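Local coordinates for protein putative creatinine amidohydrolase (Bacteroides fragilis, PDB 3LUB) that probably hydrolyses carbon-nitrogen bonds in linear amides as a zinc-binding member of the creatininase superfamily, at residues K20-T31 with V64-G75. Residues are numbered along the deposited sequence; the frame is centred on the assembly and turned at random.
Sequences KYDVIILPWGAT and VRCMVMPPVPFG. With EDO (1,2-ethanediol), chain B.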
# COMPACT_ATOMS: atom_id res chain seq x y z
N LYS F 20 -10.95 -2.21 35.97
CA LYS F 20 -10.61 -3.33 35.10
C LYS F 20 -11.65 -3.51 34.03
O LYS F 20 -12.84 -3.68 34.34
CB LYS F 20 -10.51 -4.63 35.90
CG LYS F 20 -9.63 -5.66 35.17
CD LYS F 20 -9.92 -7.11 35.51
CE LYS F 20 -9.44 -8.00 34.37
NZ LYS F 20 -8.11 -7.56 33.81
N TYR F 21 -11.22 -3.51 32.78
CA TYR F 21 -12.12 -3.76 31.66
C TYR F 21 -11.82 -5.11 31.06
O TYR F 21 -10.67 -5.47 30.87
CB TYR F 21 -12.06 -2.63 30.61
CG TYR F 21 -12.66 -1.34 31.11
CD1 TYR F 21 -11.91 -0.44 31.85
CD2 TYR F 21 -13.96 -1.03 30.87
CE1 TYR F 21 -12.46 0.72 32.34
CE2 TYR F 21 -14.51 0.15 31.34
CZ TYR F 21 -13.74 1.01 32.09
OH TYR F 21 -14.28 2.17 32.61
N ASP F 22 -12.87 -5.86 30.79
CA ASP F 22 -12.78 -7.23 30.28
C ASP F 22 -12.94 -7.29 28.76
O ASP F 22 -12.13 -7.93 28.06
CB ASP F 22 -13.89 -8.08 30.91
CG ASP F 22 -13.72 -8.23 32.40
OD1 ASP F 22 -12.70 -8.83 32.78
OD2 ASP F 22 -14.58 -7.74 33.17
N VAL F 23 -13.98 -6.65 28.25
CA VAL F 23 -14.28 -6.66 26.80
C VAL F 23 -14.38 -5.25 26.26
O VAL F 23 -14.85 -4.39 26.97
CB VAL F 23 -15.58 -7.44 26.51
CG1 VAL F 23 -15.78 -7.65 25.01
CG2 VAL F 23 -15.56 -8.77 27.28
N ILE F 24 -13.91 -5.03 25.02
CA ILE F 24 -14.07 -3.73 24.32
C ILE F 24 -15.11 -3.92 23.23
O ILE F 24 -15.14 -4.93 22.53
CB ILE F 24 -12.72 -3.22 23.67
CG1 ILE F 24 -11.53 -3.31 24.67
CG2 ILE F 24 -12.88 -1.83 23.03
CD1 ILE F 24 -11.76 -2.72 26.03
N ILE F 25 -16.00 -2.95 23.08
CA ILE F 25 -17.03 -3.01 22.05
C ILE F 25 -16.79 -1.86 21.11
O ILE F 25 -16.71 -0.72 21.55
CB ILE F 25 -18.47 -2.88 22.60
CG1 ILE F 25 -18.64 -3.62 23.96
CG2 ILE F 25 -19.39 -3.36 21.59
CD1 ILE F 25 -18.28 -5.01 23.93
N LEU F 26 -16.62 -2.15 19.83
CA LEU F 26 -16.45 -1.14 18.81
C LEU F 26 -17.71 -1.03 17.95
O LEU F 26 -17.95 -1.89 17.10
CB LEU F 26 -15.22 -1.46 17.96
CG LEU F 26 -14.79 -0.48 16.86
CD1 LEU F 26 -14.42 0.86 17.49
CD2 LEU F 26 -13.62 -1.09 16.06
N PRO F 27 -18.54 0.01 18.18
CA PRO F 27 -19.63 0.22 17.26
C PRO F 27 -19.09 0.76 15.91
O PRO F 27 -18.19 1.61 15.88
CB PRO F 27 -20.54 1.24 17.99
CG PRO F 27 -19.97 1.38 19.38
CD PRO F 27 -18.52 1.02 19.25
N TRP F 28 -19.59 0.21 14.81
CA TRP F 28 -19.11 0.59 13.50
C TRP F 28 -20.31 0.82 12.62
O TRP F 28 -21.15 -0.11 12.38
CB TRP F 28 -18.18 -0.48 12.95
CG TRP F 28 -17.32 -0.02 11.87
CD1 TRP F 28 -17.70 0.69 10.77
CD2 TRP F 28 -15.91 -0.20 11.76
NE1 TRP F 28 -16.62 0.94 9.97
CE2 TRP F 28 -15.51 0.40 10.54
CE3 TRP F 28 -14.95 -0.84 12.55
CZ2 TRP F 28 -14.18 0.40 10.09
CZ3 TRP F 28 -13.65 -0.85 12.12
CH2 TRP F 28 -13.26 -0.22 10.89
N GLY F 29 -20.40 2.06 12.17
CA GLY F 29 -21.52 2.55 11.43
C GLY F 29 -21.24 2.96 9.99
O GLY F 29 -20.54 2.27 9.26
N ALA F 30 -21.85 4.06 9.61
CA ALA F 30 -21.80 4.61 8.26
C ALA F 30 -22.33 6.04 8.35
O ALA F 30 -23.04 6.37 9.31
CB ALA F 30 -22.68 3.78 7.27
N THR F 31 -21.96 6.85 7.36
CA THR F 31 -22.50 8.19 7.13
C THR F 31 -23.30 8.09 5.80
O THR F 31 -22.75 8.06 4.69
CB THR F 31 -21.35 9.22 7.12
OG1 THR F 31 -20.56 9.06 8.32
CG2 THR F 31 -21.85 10.69 6.98
N VAL F 64 -19.14 -7.88 35.06
CA VAL F 64 -18.28 -7.87 33.89
C VAL F 64 -18.35 -6.47 33.30
O VAL F 64 -19.43 -5.98 33.02
CB VAL F 64 -18.69 -8.94 32.87
CG1 VAL F 64 -17.98 -8.70 31.54
CG2 VAL F 64 -18.37 -10.32 33.44
N ARG F 65 -17.18 -5.83 33.14
CA ARG F 65 -17.08 -4.43 32.73
C ARG F 65 -16.51 -4.28 31.34
O ARG F 65 -15.35 -4.65 31.10
CB ARG F 65 -16.20 -3.65 33.71
CG ARG F 65 -16.32 -2.14 33.50
CD ARG F 65 -15.39 -1.33 34.38
NE ARG F 65 -15.87 -1.26 35.75
CZ ARG F 65 -15.42 -1.97 36.77
NH1 ARG F 65 -14.44 -2.85 36.64
NH2 ARG F 65 -15.95 -1.79 37.97
N CYS F 66 -17.31 -3.69 30.44
CA CYS F 66 -16.94 -3.49 29.06
C CYS F 66 -16.86 -2.00 28.74
O CYS F 66 -17.55 -1.17 29.35
CB CYS F 66 -17.96 -4.18 28.16
SG CYS F 66 -18.23 -5.94 28.61
N MSE F 67 -15.99 -1.65 27.80
CA MSE F 67 -15.94 -0.28 27.31
C MSE F 67 -16.53 -0.21 25.94
O MSE F 67 -16.07 -0.91 25.03
CB MSE F 67 -14.49 0.20 27.24
CG MSE F 67 -14.33 1.68 26.86
SE MSE F 67 -15.50 2.92 27.84
CE MSE F 67 -14.26 3.62 29.22
N VAL F 68 -17.47 0.70 25.74
CA VAL F 68 -17.95 1.01 24.41
C VAL F 68 -17.20 2.19 23.81
O VAL F 68 -17.25 3.31 24.32
CB VAL F 68 -19.46 1.26 24.39
CG1 VAL F 68 -19.97 1.50 22.92
CG2 VAL F 68 -20.18 0.11 25.04
N MSE F 69 -16.47 1.91 22.73
CA MSE F 69 -15.68 2.89 22.06
C MSE F 69 -16.55 3.88 21.20
O MSE F 69 -17.75 3.66 20.98
CB MSE F 69 -14.64 2.19 21.17
CG MSE F 69 -13.69 1.26 21.88
SE MSE F 69 -12.46 2.15 23.10
CE MSE F 69 -11.37 3.28 21.73
N PRO F 70 -15.94 5.00 20.78
CA PRO F 70 -16.70 5.86 19.88
C PRO F 70 -17.05 5.14 18.57
O PRO F 70 -16.24 4.42 18.02
CB PRO F 70 -15.74 7.04 19.65
CG PRO F 70 -14.85 7.03 20.84
CD PRO F 70 -14.62 5.57 21.09
N PRO F 71 -18.27 5.33 18.09
CA PRO F 71 -18.61 4.69 16.81
C PRO F 71 -17.75 5.11 15.58
O PRO F 71 -17.37 6.27 15.46
CB PRO F 71 -20.09 5.02 16.61
CG PRO F 71 -20.48 5.90 17.69
CD PRO F 71 -19.39 6.11 18.65
N VAL F 72 -17.47 4.17 14.68
CA VAL F 72 -16.71 4.49 13.49
C VAL F 72 -17.72 4.88 12.43
O VAL F 72 -18.59 4.09 12.08
CB VAL F 72 -15.82 3.29 13.02
CG1 VAL F 72 -14.87 3.73 11.95
CG2 VAL F 72 -15.05 2.69 14.16
N PRO F 73 -17.64 6.12 11.88
CA PRO F 73 -18.67 6.51 10.95
C PRO F 73 -18.32 6.22 9.48
O PRO F 73 -18.81 6.93 8.61
CB PRO F 73 -18.74 8.01 11.19
CG PRO F 73 -17.31 8.38 11.41
CD PRO F 73 -16.65 7.20 12.08
N PHE F 74 -17.47 5.23 9.22
CA PHE F 74 -16.94 4.98 7.87
C PHE F 74 -17.44 3.63 7.38
O PHE F 74 -16.85 2.58 7.71
CB PHE F 74 -15.41 5.08 7.84
CG PHE F 74 -14.90 6.43 8.19
CD1 PHE F 74 -15.09 7.50 7.32
CD2 PHE F 74 -14.26 6.67 9.38
CE1 PHE F 74 -14.70 8.78 7.67
CE2 PHE F 74 -13.84 7.96 9.73
CZ PHE F 74 -14.08 9.01 8.87
N GLY F 75 -18.52 3.69 6.59
CA GLY F 75 -19.19 2.54 5.98
C GLY F 75 -18.78 2.28 4.54
O GLY F 75 -18.20 3.14 3.92
C1 EDO B . -17.36 10.78 8.30
O1 EDO B . -18.66 10.97 8.86
C2 EDO B . -16.41 11.80 8.91
O2 EDO B . -16.72 13.12 8.41
O HOH W 1 -20.27 5.80 5.38
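Val72 lies over one face of the Trp28 indole, its CB 3.6 Å from the centroid of the five-membered ring in a CH-pi contact, while Phe74 O meets the edge of the same ring as acceptor of the indole N-H. The contact belongs to a parallel beta-alpha-beta crossover, in which strands 23-28 and 66-68 lie side by side and are joined through helix 42-62. Nearer the start of the two segments, one face of Tyr21 carries the Arg65 side chain, with CD 3.7 Å from the ring centroid, and the selenium of selenomethionine Met67 comes in obliquely as a Met-aromatic contact. Another ring, Phe86 of the second subunit, meets Tyr21 edge-to-face. Ile25 sits at the centre of the pairing, giving its N-H to Met67 O (2.8 Å) and receiving that of Met69 on its own O (2.9 Å). The register then slips by one residue, and pairing resumes where Val72 N binds Pro27 O and Val72 O takes the N-H of Gly29. At the other end, Asp22 N donates to Arg65 O, and Arg65 N returns a bond to the anti lone pair of Asp22 OD2. A bend at chi3 (-77°) turns the Arg65 guanidinium so that NH1 reaches Lys20 O, which lies in the guanidinium plane at its edge, while NE forms a salt bridge with Glu5. Past strand 23-28, the Ala30 side chain packs beside the zinc ligands Asp43 and His120. An ethanediol, probably from the crystallisation liquor, bonds to Pro70 O of the second subunit and through O1 to Thr31 OG1, which itself donates to a lone pair of Pro73 O at 2.8 Å.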